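Local coordinates for pheromone cOB1/lipoprotein, YaeC family (Enterococcus faecalis, PDB 4EF1), which probably binds methionine as the lipid-anchored solute-binding protein of an uptake system, and is also the precursor of the sex pheromone cOB1, at residues A[18-21]-A[22-25]; A[161-164]-A[165-169]. One frame throughout, in Å; residues are numbered along the deposited sequence. Where two conformers were deposited one is given.

Interaction 1. Residues A[18-21]-A[22-25]; sequences ILEH and VKPL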
loop_
_atom_site.group_PDB
_atom_site.type_symbol
_atom_site.label_atom_id
_atom_site.label_comp_id
_atom_site.label_asym_id
_atom_site.label_seq_id
_atom_site.Cartn_x
_atom_site.Cartn_y
_atom_site.Cartn_z
ATOM N N ILE A 18 -0.424 -8.384 -11.507
ATOM C CA ILE A 18 0.972 -8.186 -11.953
ATOM C C ILE A 18 1.664 -9.540 -12.023
ATOM O O ILE A 18 2.259 -9.880 -13.053
ATOM C CB ILE A 18 1.741 -7.212 -11.013
ATOM C CG1 ILE A 18 1.242 -5.779 -11.263
ATOM C CG2 ILE A 18 3.245 -7.261 -11.252
ATOM C CD1 ILE A 18 1.803 -4.727 -10.296
ATOM N N LEU A 19 1.516 -10.326 -10.949
ATOM C CA LEU A 19 2.056 -11.688 -10.868
ATOM C C LEU A 19 1.545 -12.596 -12.008
ATOM O O LEU A 19 2.339 -13.260 -12.712
ATOM C CB LEU A 19 1.819 -12.288 -9.487
ATOM C CG LEU A 19 2.569 -11.587 -8.342
ATOM C CD1 LEU A 19 2.150 -12.130 -7.013
ATOM C CD2 LEU A 19 4.101 -11.677 -8.520
ATOM N N GLU A 20 0.239 -12.629 -12.212
ATOM C CA GLU A 20 -0.299 -13.416 -13.329
ATOM C C GLU A 20 0.365 -12.999 -14.634
ATOM O O GLU A 20 0.732 -13.858 -15.448
ATOM C CB GLU A 20 -1.834 -13.283 -13.464
ATOM C CG GLU A 20 -2.663 -13.918 -12.340
ATOM C CD GLU A 20 -2.531 -15.433 -12.207
ATOM O OE1 GLU A 20 -2.298 -16.128 -13.215
ATOM O OE2 GLU A 20 -2.621 -15.932 -11.048
ATOM N N HIS A 21 0.471 -11.689 -14.863
ATOM C CA HIS A 21 1.046 -11.152 -16.088
ATOM C C HIS A 21 2.462 -11.612 -16.364
ATOM O O HIS A 21 2.819 -11.849 -17.514
ATOM C CB HIS A 21 0.927 -9.615 -16.119
ATOM C CG HIS A 21 1.614 -8.977 -17.303
ATOM N ND1 HIS A 21 1.087 -8.999 -18.533
ATOM C CD2 HIS A 21 2.838 -8.328 -17.416
ATOM C CE1 HIS A 21 1.934 -8.396 -19.402
ATOM N NE2 HIS A 21 2.989 -7.976 -18.723
ATOM N N VAL A 22 3.284 -11.717 -15.334
ATOM C CA VAL A 22 4.689 -12.119 -15.516
ATOM C C VAL A 22 4.922 -13.662 -15.525
ATOM O O VAL A 22 6.064 -14.109 -15.748
ATOM C CB VAL A 22 5.625 -11.407 -14.481
ATOM C CG1 VAL A 22 5.508 -9.869 -14.594
ATOM C CG2 VAL A 22 5.349 -11.854 -13.062
ATOM N N LYS A 23 3.890 -14.483 -15.288
ATOM C CA LYS A 23 4.105 -15.965 -15.297
ATOM C C LYS A 23 4.851 -16.487 -16.547
ATOM O O LYS A 23 5.789 -17.235 -16.410
ATOM C CB LYS A 23 2.817 -16.760 -15.132
ATOM C CG LYS A 23 2.207 -16.715 -13.748
ATOM C CD LYS A 23 1.019 -17.643 -13.677
ATOM C CE LYS A 23 0.354 -17.624 -12.325
ATOM N NZ LYS A 23 -0.840 -18.474 -12.354
ATOM N N PRO A 24 4.442 -16.069 -17.748
ATOM C CA PRO A 24 5.189 -16.570 -18.942
ATOM C C PRO A 24 6.677 -16.148 -18.969
ATOM O O PRO A 24 7.521 -16.915 -19.428
ATOM C CB PRO A 24 4.423 -15.974 -20.125
ATOM C CG PRO A 24 3.102 -15.546 -19.575
ATOM C CD PRO A 24 3.309 -15.222 -18.124
ATOM N N LEU A 25 6.987 -14.957 -18.444
ATOM C CA LEU A 25 8.390 -14.492 -18.338
ATOM C C LEU A 25 9.187 -15.326 -17.338
ATOM O O LEU A 25 10.320 -15.712 -17.605
ATOM C CB LEU A 25 8.448 -12.994 -17.965
ATOM C CG LEU A 25 8.045 -12.026 -19.071
ATOM C CD1 LEU A 25 7.565 -10.688 -18.506
ATOM C CD2 LEU A 25 9.233 -11.887 -20.014
#

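Interaction 2. Residues A[161-164]-A[165-169]; sequences MTTL and YDNEE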
loop_
_atom_site.group_PDB
_atom_site.type_symbol
_atom_site.label_atom_id
_atom_site.label_comp_id
_atom_site.label_asym_id
_atom_site.label_seq_id
_atom_site.Cartn_x
_atom_site.Cartn_y
_atom_site.Cartn_z
HETATM N N MSE A 161 -12.408 0.262 4.300
HETATM C CA MSE A 161 -12.378 1.701 4.052
HETATM C C MSE A 161 -13.244 2.056 2.844
HETATM O O MSE A 161 -13.872 3.116 2.845
HETATM C CB MSE A 161 -10.955 2.235 3.891
HETATM C CG MSE A 161 -10.027 1.906 5.064
HETATM SE SE MSE A 161 -10.750 2.299 6.792
HETATM C CE MSE A 161 -10.994 4.204 6.544
ATOM N N THR A 162 -13.276 1.191 1.824
ATOM C CA THR A 162 -14.162 1.408 0.694
ATOM C C THR A 162 -15.647 1.370 1.080
ATOM O O THR A 162 -16.479 2.059 0.461
ATOM C CB THR A 162 -13.887 0.435 -0.468
ATOM O OG1 THR A 162 -14.043 -0.925 -0.039
ATOM C CG2 THR A 162 -12.448 0.657 -1.034
ATOM N N THR A 163 -15.992 0.580 2.084
ATOM C CA THR A 163 -17.371 0.562 2.606
ATOM C C THR A 163 -17.741 1.891 3.261
ATOM O O THR A 163 -18.818 2.432 3.011
ATOM C CB THR A 163 -17.563 -0.619 3.572
ATOM O OG1 THR A 163 -17.232 -1.806 2.849
ATOM C CG2 THR A 163 -19.002 -0.714 4.115
ATOM N N LEU A 164 -16.848 2.401 4.105
ATOM C CA LEU A 164 -17.058 3.701 4.739
ATOM C C LEU A 164 -17.274 4.815 3.681
ATOM O O LEU A 164 -18.169 5.653 3.825
ATOM C CB LEU A 164 -15.894 4.046 5.663
ATOM C CG LEU A 164 -15.844 3.167 6.927
ATOM C CD1 LEU A 164 -14.579 3.405 7.713
ATOM C CD2 LEU A 164 -17.069 3.361 7.793
ATOM N N TYR A 165 -16.469 4.784 2.635
ATOM C CA TYR A 165 -16.601 5.718 1.532
ATOM C C TYR A 165 -17.962 5.577 0.846
ATOM O O TYR A 165 -18.670 6.587 0.647
ATOM C CB TYR A 165 -15.456 5.500 0.517
ATOM C CG TYR A 165 -15.704 6.099 -0.843
ATOM C CD1 TYR A 165 -15.546 7.475 -1.065
ATOM C CD2 TYR A 165 -16.125 5.292 -1.911
ATOM C CE1 TYR A 165 -15.788 8.031 -2.329
ATOM C CE2 TYR A 165 -16.378 5.834 -3.160
ATOM C CZ TYR A 165 -16.217 7.205 -3.362
ATOM O OH TYR A 165 -16.441 7.706 -4.591
ATOM N N ASP A 166 -18.326 4.334 0.514
ATOM C CA ASP A 166 -19.583 4.061 -0.181
ATOM C C ASP A 166 -20.811 4.466 0.696
ATOM O O ASP A 166 -21.768 5.028 0.180
ATOM C CB ASP A 166 -19.646 2.616 -0.712
ATOM C CG ASP A 166 -20.600 2.471 -1.895
ATOM O OD1 ASP A 166 -20.469 3.247 -2.870
ATOM O OD2 ASP A 166 -21.467 1.570 -1.860
ATOM N N ASN A 167 -20.751 4.206 2.003
ATOM C CA ASN A 167 -21.814 4.576 2.942
ATOM C C ASN A 167 -21.778 6.067 3.348
ATOM O O ASN A 167 -22.622 6.507 4.116
ATOM C CB ASN A 167 -21.737 3.682 4.198
ATOM C CG ASN A 167 -21.996 2.192 3.888
ATOM O OD1 ASN A 167 -22.651 1.846 2.899
ATOM N ND2 ASN A 167 -21.470 1.308 4.736
ATOM N N GLU A 168 -20.802 6.829 2.841
ATOM C CA GLU A 168 -20.662 8.252 3.103
ATOM C C GLU A 168 -20.516 8.564 4.594
ATOM O O GLU A 168 -21.163 9.452 5.112
ATOM C CB GLU A 168 -21.789 9.025 2.444
ATOM C CG GLU A 168 -21.824 8.775 0.928
ATOM C CD GLU A 168 -22.661 9.786 0.176
ATOM O OE1 GLU A 168 -22.291 10.981 0.195
ATOM O OE2 GLU A 168 -23.656 9.393 -0.465
ATOM N N GLU A 169 -19.687 7.773 5.267
ATOM C CA GLU A 169 -19.332 7.988 6.677
ATOM C C GLU A 169 -18.133 8.909 6.751
ATOM O O GLU A 169 -17.125 8.660 6.133
ATOM C CB GLU A 169 -19.005 6.684 7.399
ATOM C CG GLU A 169 -20.217 5.800 7.648
ATOM C CD GLU A 169 -20.093 4.975 8.922
ATOM O OE1 GLU A 169 -19.536 5.479 9.938
ATOM O OE2 GLU A 169 -20.563 3.808 8.904
#

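Interaction 1. Residues A[18-21]-A[22-25]
V22 packs back against the turn before it. Its CG2 lies 3.3 Å from L19 O, and CG1 3.6 Å from I18 O. Both methyls therefore rest on these carbonyls, on the buried side of the helix. The backbone N of V22 donates to I18 O at 3.1 Å, in the carbonyl plane, and only weakly to L19 O. V22, I18 and L25 continue this packed side onto helices 215-225 and 227-236, while L19 reaches Y57 and V35. The bend of E20 at chi2 (-63°) and the extended chain of K23 bring the two side chains alongside, pointing the same way. K23 NZ meets E20 OE1 at 2.9 Å on the syn side, 25° out of the carboxylate plane. This salt bridge is on the looser, more exposed flank. P24 has no N-H; its CD faces E20 O at 4.0 Å, and the N atoms of P24 and L25 make no bond to the turn before, which kinks the helix. K23 N binds E20 O at 3.2 Å from well above the carbonyl plane. H21 stacks its ring on W232. This is a proline-kinked amphipathic helix connecting the parallel, adjacent strands 4-10 and 31-37 of a beta-alpha-beta unit.

Interaction 2. Residues A[161-164]-A[165-169]
T163 O accepts the shortest sound bond here, from N167 N at 2.8 Å. The bond is nearly straight, with an N-H...O angle of 162°, and runs nearly along the C=O axis. The N167 side chain folds over the same carbonyl, with CG 3.3 Å from T163 O. Its CG stands beside its own backbone N (chi1 -64°), which turns the amide back along the helix. ND2 then comes within 3.3 Å of T163 CG2, and the two side chains lie side by side, pointing the same way. This flank is exposed. One residue earlier, D166 N binds T162 O at 2.9 Å. The helix then ends. E168 has positive phi (59°), and its N bonds back to Y165 O at 3.1 Å. E169 N reaches L164 O at 3.0 Å. Together these bonds make a Schellman motif, which closes the last turn and sends the chain off in a new direction. E169 follows back over L164. Its carboxylate carbon CD lies 3.6 Å from L164 CD2, so the acid's aliphatic part and its end cover that methyl. In one of its two conformers, D166 makes a salt bridge through OD1 with K91. On the buried side, selenomethionine M161 and L164 pack on Y106 of strand 104-108 and S156 of strand 151-156. In strand 172-175, V173 meets M161, and I175 meets T162 and Y165.

Overall arrangement
Interaction 1 comes first along the chain, on helix 12-28, and interaction 2 much later, on helix 161-166 and the turn after it. Their centres are 32 Å apart and their nearest atoms about 18 Å, so they do not touch. They belong to different sheets. Helix 12-28 accompanies the six-stranded mixed sheet that contains 4-10, 31-37 and 55-60. Helix 161-166 packs on the five-stranded mixed sheet that contains 104-108, 151-156 and 172-175. This matches the two-lobed plan of periplasmic binding proteins. The side chains of I18 and M161 are each about 10 Å from the bound selenomethionine, so both contacts belong to the surrounding framework.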